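Local atomic coordinates of malate dehydrogenase (Picrophilus torridus, PDB entry 4BGV), a protein that probably catalyses the reversible NAD-dependent oxidation of (S)-malate to oxaloacetate, a step of the tricarboxylic acid cycle. Residues I8-V13 and D36-G41; G14-Q19 and S229-P234; K60-A65 and Y70-G75; V122-N125 and I129-Y132. All coordinates share one frame; numbering follows the deposited sequence.

Interaction 1: residues I8-V13 and D36-G41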
loop_
_atom_site.group_PDB
_atom_site.type_symbol
_atom_site.label_atom_id
_atom_site.label_comp_id
_atom_site.label_asym_id
_atom_site.label_seq_id
_atom_site.Cartn_x
_atom_site.Cartn_y
_atom_site.Cartn_z
ATOM N N ILE A 8 14.844 3.634 -20.372
ATOM C CA ILE A 8 15.847 3.244 -21.352
ATOM C C ILE A 8 16.888 2.381 -20.637
ATOM O O ILE A 8 17.568 2.844 -19.715
ATOM C CB ILE A 8 16.482 4.483 -22.013
ATOM C CG1 ILE A 8 15.411 5.340 -22.696
ATOM C CG2 ILE A 8 17.561 4.072 -23.023
ATOM C CD1 ILE A 8 15.981 6.592 -23.384
ATOM N N GLY A 9 16.977 1.118 -21.042
ATOM C CA GLY A 9 17.836 0.139 -20.387
ATOM C C GLY A 9 16.969 -0.875 -19.660
ATOM O O GLY A 9 16.168 -0.510 -18.794
ATOM N N ALA A 10 17.108 -2.145 -20.025
ATOM C CA ALA A 10 16.309 -3.207 -19.417
ATOM C C ALA A 10 17.155 -4.208 -18.631
ATOM O O ALA A 10 16.732 -5.335 -18.399
ATOM C CB ALA A 10 15.468 -3.919 -20.482
ATOM N N GLY A 11 18.344 -3.785 -18.208
ATOM C CA GLY A 11 19.172 -4.588 -17.326
ATOM C C GLY A 11 18.613 -4.534 -15.912
ATOM O O GLY A 11 17.476 -4.113 -15.707
ATOM N N ALA A 12 19.410 -4.945 -14.932
ATOM C CA ALA A 12 18.923 -5.039 -13.550
ATOM C C ALA A 12 18.343 -3.717 -13.043
ATOM O O ALA A 12 17.280 -3.690 -12.445
ATOM C CB ALA A 12 20.055 -5.516 -12.612
ATOM N N VAL A 13 19.043 -2.616 -13.270
ATOM C CA VAL A 13 18.534 -1.351 -12.732
ATOM C C VAL A 13 17.256 -0.911 -13.438
ATOM O O VAL A 13 16.266 -0.604 -12.791
ATOM C CB VAL A 13 19.606 -0.227 -12.735
ATOM C CG1 VAL A 13 18.987 1.116 -12.315
ATOM C CG2 VAL A 13 20.728 -0.593 -11.773
ATOM N N ASP A 36 18.072 -7.621 -28.315
ATOM C CA ASP A 36 16.816 -8.181 -28.815
ATOM C C ASP A 36 16.149 -9.096 -27.786
ATOM O O ASP A 36 16.782 -9.986 -27.218
ATOM C CB ASP A 36 17.028 -8.922 -30.137
ATOM C CG ASP A 36 15.718 -9.348 -30.781
ATOM O OD1 ASP A 36 14.761 -8.536 -30.804
ATOM O OD2 ASP A 36 15.642 -10.501 -31.252
ATOM N N GLY A 37 14.869 -8.845 -27.533
ATOM C CA GLY A 37 14.084 -9.653 -26.618
ATOM C C GLY A 37 14.078 -9.206 -25.162
ATOM O O GLY A 37 13.148 -9.532 -24.427
ATOM N N LEU A 38 15.115 -8.487 -24.736
ATOM C CA LEU A 38 15.320 -8.223 -23.306
ATOM C C LEU A 38 14.251 -7.325 -22.706
ATOM O O LEU A 38 13.643 -7.675 -21.693
ATOM C CB LEU A 38 16.715 -7.641 -23.022
ATOM C CG LEU A 38 17.058 -7.428 -21.537
ATOM C CD1 LEU A 38 17.131 -8.785 -20.819
ATOM C CD2 LEU A 38 18.385 -6.656 -21.386
ATOM N N ALA A 39 14.019 -6.169 -23.319
ATOM C CA ALA A 39 12.998 -5.261 -22.800
ATOM C C ALA A 39 11.593 -5.865 -22.908
ATOM O O ALA A 39 10.795 -5.737 -21.988
ATOM C CB ALA A 39 13.052 -3.916 -23.501
ATOM N N GLU A 40 11.293 -6.514 -24.028
ATOM C CA GLU A 40 10.002 -7.200 -24.171
ATOM C C GLU A 40 9.824 -8.284 -23.089
ATOM O O GLU A 40 8.736 -8.444 -22.509
ATOM C CB GLU A 40 9.877 -7.803 -25.583
ATOM C CG GLU A 40 8.679 -8.710 -25.779
ATOM C CD GLU A 40 8.510 -9.170 -27.226
ATOM O OE1 GLU A 40 9.325 -8.767 -28.085
ATOM O OE2 GLU A 40 7.550 -9.930 -27.497
ATOM N N GLY A 41 10.894 -9.020 -22.810
ATOM C CA GLY A 41 10.847 -10.059 -21.796
ATOM C C GLY A 41 10.649 -9.499 -20.397
ATOM O O GLY A 41 9.833 -10.022 -19.626
#

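Interaction 2: residues G14-Q19 and S229-P234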
loop_
_atom_site.group_PDB
_atom_site.type_symbol
_atom_site.label_atom_id
_atom_site.label_comp_id
_atom_site.label_asym_id
_atom_site.label_seq_id
_atom_site.Cartn_x
_atom_site.Cartn_y
_atom_site.Cartn_z
ATOM N N GLY A 14 17.267 -0.894 -14.767
ATOM C CA GLY A 14 16.106 -0.415 -15.507
ATOM C C GLY A 14 14.872 -1.263 -15.253
ATOM O O GLY A 14 13.762 -0.740 -15.038
ATOM N N ALA A 15 15.051 -2.579 -15.229
ATOM C CA ALA A 15 13.887 -3.439 -15.008
ATOM C C ALA A 15 13.362 -3.333 -13.567
ATOM O O ALA A 15 12.157 -3.398 -13.337
ATOM C CB ALA A 15 14.182 -4.880 -15.394
ATOM N N THR A 16 14.260 -3.128 -12.607
ATOM C CA THR A 16 13.835 -2.932 -11.221
ATOM C C THR A 16 13.024 -1.647 -11.125
ATOM O O THR A 16 11.998 -1.600 -10.451
ATOM C CB THR A 16 15.048 -2.871 -10.274
ATOM O OG1 THR A 16 15.744 -4.117 -10.359
ATOM C CG2 THR A 16 14.624 -2.661 -8.808
ATOM N N VAL A 17 13.491 -0.603 -11.808
ATOM C CA VAL A 17 12.747 0.645 -11.848
ATOM C C VAL A 17 11.346 0.372 -12.388
ATOM O O VAL A 17 10.362 0.824 -11.810
ATOM C CB VAL A 17 13.446 1.704 -12.715
ATOM C CG1 VAL A 17 12.520 2.903 -12.950
ATOM C CG2 VAL A 17 14.739 2.169 -12.042
ATOM N N ALA A 18 11.266 -0.363 -13.493
ATOM C CA ALA A 18 9.973 -0.655 -14.116
ATOM C C ALA A 18 9.057 -1.424 -13.158
ATOM O O ALA A 18 7.872 -1.088 -12.997
ATOM C CB ALA A 18 10.164 -1.425 -15.429
ATOM N N GLN A 19 9.604 -2.446 -12.500
ATOM C CA GLN A 19 8.787 -3.236 -11.571
ATOM C C GLN A 19 8.362 -2.379 -10.377
ATOM O O GLN A 19 7.249 -2.518 -9.863
ATOM C CB GLN A 19 9.536 -4.483 -11.100
ATOM C CG GLN A 19 8.777 -5.318 -10.047
ATOM C CD GLN A 19 7.507 -5.985 -10.606
ATOM O OE1 GLN A 19 7.535 -7.148 -11.028
ATOM N NE2 GLN A 19 6.392 -5.260 -10.582
ATOM N N SER A 229 26.300 -4.830 -10.195
ATOM C CA SER A 229 26.241 -3.784 -9.179
ATOM C C SER A 229 24.854 -3.722 -8.537
ATOM O O SER A 229 23.967 -4.489 -8.915
ATOM C CB SER A 229 26.661 -2.441 -9.771
ATOM O OG SER A 229 25.866 -2.104 -10.887
ATOM N N ALA A 230 24.677 -2.832 -7.560
ATOM C CA ALA A 230 23.399 -2.715 -6.843
ATOM C C ALA A 230 22.248 -2.385 -7.793
ATOM O O ALA A 230 22.442 -1.672 -8.787
ATOM C CB ALA A 230 23.503 -1.640 -5.759
ATOM N N PHE A 231 21.054 -2.885 -7.480
ATOM C CA PHE A 231 19.875 -2.547 -8.264
ATOM C C PHE A 231 18.582 -2.364 -7.459
ATOM O O PHE A 231 17.741 -1.565 -7.840
ATOM C CB PHE A 231 19.659 -3.510 -9.449
ATOM C CG PHE A 231 19.564 -4.953 -9.062
ATOM C CD1 PHE A 231 20.720 -5.702 -8.829
ATOM C CD2 PHE A 231 18.321 -5.580 -8.968
ATOM C CE1 PHE A 231 20.633 -7.056 -8.497
ATOM C CE2 PHE A 231 18.228 -6.932 -8.635
ATOM C CZ PHE A 231 19.380 -7.672 -8.394
ATOM N N TYR A 232 18.424 -3.087 -6.356
ATOM C CA TYR A 232 17.206 -2.929 -5.559
ATOM C C TYR A 232 17.090 -1.554 -4.910
ATOM O O TYR A 232 16.075 -0.865 -5.077
ATOM C CB TYR A 232 17.081 -4.021 -4.488
ATOM C CG TYR A 232 16.740 -5.376 -5.063
ATOM C CD1 TYR A 232 15.520 -5.579 -5.729
ATOM C CD2 TYR A 232 17.625 -6.449 -4.954
ATOM C CE1 TYR A 232 15.188 -6.815 -6.257
ATOM C CE2 TYR A 232 17.298 -7.708 -5.482
ATOM C CZ TYR A 232 16.085 -7.875 -6.132
ATOM O OH TYR A 232 15.753 -9.096 -6.679
ATOM N N ALA A 233 18.102 -1.165 -4.143
ATOM C CA ALA A 233 18.066 0.156 -3.509
ATOM C C ALA A 233 18.103 1.303 -4.540
ATOM O O ALA A 233 17.320 2.254 -4.430
ATOM C CB ALA A 233 19.164 0.303 -2.448
ATOM N N PRO A 234 18.985 1.205 -5.565
ATOM C CA PRO A 234 18.884 2.194 -6.644
ATOM C C PRO A 234 17.484 2.235 -7.266
ATOM O O PRO A 234 16.969 3.321 -7.486
ATOM C CB PRO A 234 19.897 1.681 -7.670
ATOM C CG PRO A 234 20.953 1.001 -6.823
ATOM C CD PRO A 234 20.153 0.316 -5.749
#

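Interaction 3: residues K60-A65 and Y70-G75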
loop_
_atom_site.group_PDB
_atom_site.type_symbol
_atom_site.label_atom_id
_atom_site.label_comp_id
_atom_site.label_asym_id
_atom_site.label_seq_id
_atom_site.Cartn_x
_atom_site.Cartn_y
_atom_site.Cartn_z
ATOM N N LYS A 60 5.072 -2.323 -21.566
ATOM C CA LYS A 60 5.523 -2.826 -22.874
ATOM C C LYS A 60 7.040 -2.737 -23.001
ATOM O O LYS A 60 7.676 -1.904 -22.343
ATOM C CB LYS A 60 4.871 -2.025 -24.003
ATOM C CG LYS A 60 3.357 -2.164 -24.081
ATOM C CD LYS A 60 2.818 -1.454 -25.320
ATOM C CE LYS A 60 1.311 -1.634 -25.463
ATOM N NZ LYS A 60 0.942 -3.016 -25.870
ATOM N N GLY A 61 7.626 -3.593 -23.837
ATOM C CA GLY A 61 9.064 -3.529 -24.076
ATOM C C GLY A 61 9.412 -3.519 -25.557
ATOM O O GLY A 61 8.728 -4.159 -26.357
ATOM N N PHE A 62 10.492 -2.823 -25.922
ATOM C CA PHE A 62 10.855 -2.646 -27.322
ATOM C C PHE A 62 12.352 -2.801 -27.531
ATOM O O PHE A 62 13.138 -2.431 -26.657
ATOM C CB PHE A 62 10.427 -1.256 -27.794
ATOM C CG PHE A 62 8.960 -1.010 -27.669
ATOM C CD1 PHE A 62 8.090 -1.425 -28.669
ATOM C CD2 PHE A 62 8.443 -0.400 -26.530
ATOM C CE1 PHE A 62 6.716 -1.212 -28.555
ATOM C CE2 PHE A 62 7.080 -0.184 -26.402
ATOM C CZ PHE A 62 6.216 -0.587 -27.418
ATOM N N CYS A 63 12.743 -3.327 -28.691
ATOM C CA CYS A 63 14.158 -3.446 -29.029
ATOM C C CYS A 63 14.612 -2.222 -29.818
ATOM O O CYS A 63 14.023 -1.884 -30.843
ATOM C CB CYS A 63 14.437 -4.725 -29.828
ATOM S SG CYS A 63 16.188 -4.934 -30.240
ATOM N N THR A 64 15.665 -1.564 -29.341
ATOM C CA THR A 64 16.159 -0.352 -29.999
ATOM C C THR A 64 17.405 -0.584 -30.855
ATOM O O THR A 64 18.127 0.368 -31.168
ATOM C CB THR A 64 16.447 0.744 -28.982
ATOM O OG1 THR A 64 17.260 0.204 -27.934
ATOM C CG2 THR A 64 15.122 1.281 -28.385
ATOM N N ALA A 65 17.652 -1.841 -31.226
ATOM C CA ALA A 65 18.682 -2.153 -32.226
ATOM C C ALA A 65 18.496 -1.252 -33.446
ATOM O O ALA A 65 19.467 -0.764 -34.029
ATOM C CB ALA A 65 18.623 -3.619 -32.635
ATOM N N TYR A 70 12.482 3.989 -30.811
ATOM C CA TYR A 70 12.382 5.037 -29.791
ATOM C C TYR A 70 11.159 5.928 -30.016
ATOM O O TYR A 70 10.781 6.694 -29.138
ATOM C CB TYR A 70 13.641 5.904 -29.762
ATOM C CG TYR A 70 14.786 5.342 -28.951
ATOM C CD1 TYR A 70 14.656 5.136 -27.584
ATOM C CD2 TYR A 70 16.007 5.051 -29.546
ATOM C CE1 TYR A 70 15.708 4.647 -26.834
ATOM C CE2 TYR A 70 17.068 4.570 -28.801
ATOM C CZ TYR A 70 16.912 4.369 -27.450
ATOM O OH TYR A 70 17.959 3.884 -26.704
ATOM N N ALA A 71 10.546 5.832 -31.197
ATOM C CA ALA A 71 9.292 6.547 -31.463
ATOM C C ALA A 71 8.210 6.212 -30.429
ATOM O O ALA A 71 7.342 7.038 -30.139
ATOM C CB ALA A 71 8.794 6.258 -32.894
ATOM N N GLU A 72 8.284 5.005 -29.863
ATOM C CA GLU A 72 7.367 4.566 -28.818
ATOM C C GLU A 72 7.462 5.348 -27.496
ATOM O O GLU A 72 6.611 5.192 -26.625
ATOM C CB GLU A 72 7.518 3.053 -28.563
ATOM C CG GLU A 72 7.155 2.180 -29.767
ATOM C CD GLU A 72 5.663 2.146 -30.033
ATOM O OE1 GLU A 72 4.905 2.737 -29.233
ATOM O OE2 GLU A 72 5.244 1.524 -31.035
ATOM N N MET A 73 8.468 6.204 -27.351
ATOM C CA MET A 73 8.566 7.066 -26.168
ATOM C C MET A 73 7.625 8.261 -26.239
ATOM O O MET A 73 7.431 8.938 -25.242
ATOM C CB MET A 73 10.001 7.586 -25.967
ATOM C CG MET A 73 11.031 6.499 -25.690
ATOM S SD MET A 73 12.579 7.223 -25.103
ATOM C CE MET A 73 13.045 8.279 -26.468
ATOM N N LYS A 74 7.051 8.522 -27.417
ATOM C CA LYS A 74 6.188 9.687 -27.604
ATOM C C LYS A 74 5.174 9.846 -26.475
ATOM O O LYS A 74 4.491 8.891 -26.090
ATOM C CB LYS A 74 5.472 9.624 -28.956
ATOM C CG LYS A 74 4.625 8.378 -29.159
ATOM C CD LYS A 74 3.971 8.369 -30.536
ATOM C CE LYS A 74 3.195 7.088 -30.772
ATOM N NZ LYS A 74 2.483 7.127 -32.078
ATOM N N GLY A 75 5.093 11.059 -25.934
ATOM C CA GLY A 75 4.138 11.371 -24.889
ATOM C C GLY A 75 4.540 10.921 -23.494
ATOM O O GLY A 75 3.714 10.924 -22.585
HETATM O O HOH W 1 17.506 1.375 -25.586
#

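Interaction 4: residues V122-N125 and I129-Y132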
loop_
_atom_site.group_PDB
_atom_site.type_symbol
_atom_site.label_atom_id
_atom_site.label_comp_id
_atom_site.label_asym_id
_atom_site.label_seq_id
_atom_site.Cartn_x
_atom_site.Cartn_y
_atom_site.Cartn_z
ATOM N N VAL A 122 18.221 10.929 -15.061
ATOM C CA VAL A 122 19.421 10.260 -15.558
ATOM C C VAL A 122 20.077 9.465 -14.438
ATOM O O VAL A 122 20.328 10.002 -13.366
ATOM C CB VAL A 122 20.427 11.287 -16.141
ATOM C CG1 VAL A 122 21.641 10.579 -16.736
ATOM C CG2 VAL A 122 19.742 12.134 -17.202
ATOM N N VAL A 123 20.353 8.185 -14.702
ATOM C CA VAL A 123 20.854 7.256 -13.689
ATOM C C VAL A 123 22.303 6.842 -13.937
ATOM O O VAL A 123 23.066 6.627 -12.999
ATOM C CB VAL A 123 19.995 5.981 -13.667
ATOM C CG1 VAL A 123 20.612 4.887 -12.759
ATOM C CG2 VAL A 123 18.550 6.317 -13.261
ATOM N N THR A 124 22.661 6.705 -15.204
ATOM C CA THR A 124 24.018 6.324 -15.605
ATOM C C THR A 124 25.100 7.106 -14.830
ATOM O O THR A 124 25.093 8.336 -14.809
ATOM C CB THR A 124 24.184 6.537 -17.129
ATOM O OG1 THR A 124 23.079 5.932 -17.827
ATOM C CG2 THR A 124 25.491 5.927 -17.630
ATOM N N ASN A 125 26.015 6.392 -14.180
ATOM C CA ASN A 125 27.015 7.015 -13.300
ATOM C C ASN A 125 28.286 7.471 -14.048
ATOM O O ASN A 125 28.736 6.798 -14.968
ATOM C CB ASN A 125 27.360 6.051 -12.150
ATOM C CG ASN A 125 28.471 6.571 -11.239
ATOM O OD1 ASN A 125 28.226 7.352 -10.316
ATOM N ND2 ASN A 125 29.699 6.117 -11.484
ATOM N N ILE A 129 27.515 14.255 -14.461
ATOM C CA ILE A 129 28.110 14.421 -15.793
ATOM C C ILE A 129 27.203 13.867 -16.893
ATOM O O ILE A 129 27.097 14.454 -17.974
ATOM C CB ILE A 129 29.511 13.750 -15.919
ATOM C CG1 ILE A 129 30.356 14.037 -14.682
ATOM C CG2 ILE A 129 30.225 14.194 -17.213
ATOM C CD1 ILE A 129 30.489 15.539 -14.334
ATOM N N MET A 130 26.582 12.721 -16.645
ATOM C CA MET A 130 25.706 12.118 -17.648
ATOM C C MET A 130 24.447 12.957 -17.875
ATOM O O MET A 130 23.949 13.015 -18.997
ATOM C CB MET A 130 25.354 10.666 -17.300
ATOM C CG MET A 130 26.563 9.735 -17.295
ATOM S SD MET A 130 27.584 9.851 -18.777
ATOM C CE MET A 130 29.221 9.843 -18.062
ATOM N N ALA A 131 23.945 13.612 -16.825
ATOM C CA ALA A 131 22.856 14.571 -16.985
ATOM C C ALA A 131 23.301 15.760 -17.833
ATOM O O ALA A 131 22.561 16.257 -18.682
ATOM C CB ALA A 131 22.333 15.049 -15.612
ATOM N N TYR A 132 24.520 16.227 -17.589
ATOM C CA TYR A 132 25.099 17.301 -18.393
ATOM C C TYR A 132 25.172 16.889 -19.863
ATOM O O TYR A 132 24.785 17.652 -20.748
ATOM C CB TYR A 132 26.474 17.675 -17.838
ATOM C CG TYR A 132 27.135 18.856 -18.510
ATOM C CD1 TYR A 132 26.508 20.106 -18.566
ATOM C CD2 TYR A 132 28.386 18.726 -19.083
ATOM C CE1 TYR A 132 27.123 21.186 -19.184
ATOM C CE2 TYR A 132 29.007 19.794 -19.697
ATOM C CZ TYR A 132 28.376 21.019 -19.743
ATOM O OH TYR A 132 29.015 22.065 -20.358
#

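Interaction 1: residues I8-V13 and D36-G41
Ala10, in the glycine-rich turn of the Rossmann fold, meets Leu38 and Ala39 at the start of helix 38-47. The turn carries the GxGxxG sequence from Gly9 to Gly14 and is, by similarity, part of the NAD(+) site. The tight part is made of small groups. Ala10 CB packs 3.6 Å from Ala39 CA, and the two methyl carbons, Ala10 CB and Ala39 CB, are 3.9 Å apart. The peptide groups around this methyl are tied down: Ala10 N bonds to Asp33 OD2 and Ala10 O to Lys42 NZ. Both Ala10 and Ala39 are buried, and both rest on Ile31 of strand 28-33. The looser part is Leu38, which is partly exposed. Its CG stands anti to the backbone N (chi1 -176°), which swings the branch across to the turn and sets Leu38 CG 4.0 Å from Ala10 CB. With an alanine here the branched end is gone, and Ala10 CB and O would probably lose their apolar cover on this side. Glu40, turned away from the turn, packs on Leu224 of the second subunit. The last touch at the looser part is Leu38 CD2, which lies 3.7 Å from Ala10 O and 4.3 Å from Gly11 N.

Interaction 2: residues G14-Q19 and S229-P234
Thr16 CA, on helix 12-23, and Tyr232 CA, at the start of helix 232-246, lie 6.6 Å apart and are the closest CA pair of the two segments. Phe231 holds the N-cap position just before the second helix. Thr16 carries the contact with both of its branches. The hydroxyl stands beside its own backbone N (chi1 -61°), where it bonds to Ala12 O one turn earlier. It also comes to the edge of the Phe231 ring, near the ring plane, with Thr16 OG1 3.3 Å from Phe231 CD2. The methyl branch reaches the backbone of the other segment. Thr16 CG2 lies 3.4 Å from Phe231 O and 4.2 Å from Tyr232 CA, and it meets the Tyr232 ring obliquely at CD1. The two rings also pack on each other: Phe231 CE2 sits 3.3 Å above the Tyr232 plane, toward its rim. Replacing Thr16 by alanine removes both branches, so Ala12 O would probably lose its side-chain donor and a gap would open beside Phe231 O and Tyr232. Asp45 of the second subunit accepts hydrogen bonds from the backbone N of Phe231, Tyr232 and Ala233, so this helix start is also part of the subunit interface. The contact joins the NAD-binding domain to the C-terminal domain. From the NAD-binding domain, Ala15 and Ala18 lean on helix 38-47, and Ala18 also touches strand 28-33. From the C-terminal domain, Tyr232 packs on helix 217-225, and Ala233 and Pro234 pack on Leu152 of helix 150-165.

Interaction 3: residues K60-A65 and Y70-G75
Thr64 CA and Tyr70 CA lie 6.6 Å apart, and the gap widens to 8.1 Å between Phe62 CA and Glu72 CA. Residues 60-63 belong to strand 59-63, an outermost strand of the parallel sheet within this chain. Residues 70-73 form a 3-10 turn, in which Met73 N bonds to Tyr70 O. Two side-chain pairs bridge the segments. In the first, Glu72 lies over one face of the Phe62 ring. Its chain bends at the second torsion (chi2 -72°), which lays the carboxylate almost flat on the ring, the two planes 7° apart. The CH-pi contact comes from Glu72 CG, 3.6 Å from Phe62 CE1. In the second pair, the methyl of Thr64 points into the Tyr70 ring. Thr64 CG2 sits above the middle of that ring, 3.6 Å from its centroid and 9° off the normal. The hydroxyls of this pair are too far apart for a direct bond, Thr64 OG1 being 3.9 Å from Tyr70 OH. One water joins them instead, 2.6 Å from Thr64 OG1 and 2.8 Å from Tyr70 OH. The ring of Phe62 also meets that of Phe32, and Tyr70 packs on Ile8 and on Ala110 and Tyr114 of helix 93-114. No direct hydrogen bond crosses between the segments. Between them, the contact rests on C-H groups over ring faces and on the one water. The Glu72 carboxylate probably gains little from the ring electrons beneath it, so the attraction there is likely to rest mainly on its CH2 groups.

Interaction 4: residues V122-N125 and I129-Y132
Val122, at the end of strand 119-122, and Met130, on helix 127-138, make the first of the apolar contacts. Val122 CG1 lies 3.8 Å from Met130 CB, and the two side chains cross at about a right angle. The two methyls of the valine rest against neighbouring parts of the helix. CG1, anti to its own N (chi1 -177°), also reaches Ala131 N, while Val122 CG2 lies 4.2 Å from Ala131 CB. Further on, Thr124 CG2 is 4.0 Å from Met130 CG. A second kind of contact is carbon against a carbonyl. Thr124 O sits 3.2 Å from Met130 CG and 3.4 Å from Met130 CB, so the base of the methionine is pressed against the loop backbone. The chain of Met130 then bends at its next two torsions, and the side chain packs on Leu97, Ile101 and Met104 of helix 93-114. Polar bonds do not cross between the two segments; they tie the loop to other parts of the chain. Thr124 OG1 bonds to Ala83 O, and the backbone of Val123 pairs with Val81 of the neighbouring strand. Asn125, whose CB points away from the helix, touches His180, the probable proton acceptor. Strand 119-122, this loop and helix 127-138 lead on to the adjacent parallel strand 145-147, a beta-alpha-beta crossover of the Rossmann fold. The loop follows the strand end, and by similarity Val123, Thr124 and Asn125 bind NAD(+) there, with Asn125 also contacting the substrate.

Interactions 1, 3 and 4 lie wholly in the NAD-binding domain, around its parallel sheet. Interaction 2 joins that domain to the C-terminal one. Along the chain, interactions 1, 3 and 4 follow in series, while the segments of interactions 1 and 2 alternate. Interactions 3 and 4 both fall between the two segments of interaction 2. Interactions 1 and 2 share helix 12-23, have centres about 12 Å apart and touch where Ala12 and Val13 meet Phe231. Interaction 3 is about 11 Å from interaction 1, centre to centre, with Ile8 against Tyr70. Interactions 1 and 4, centres about 19 Å apart, both hold residues that probably bind NAD(+), and they meet where Val13 touches Val123. Interactions 1 and 2 also reach the second subunit.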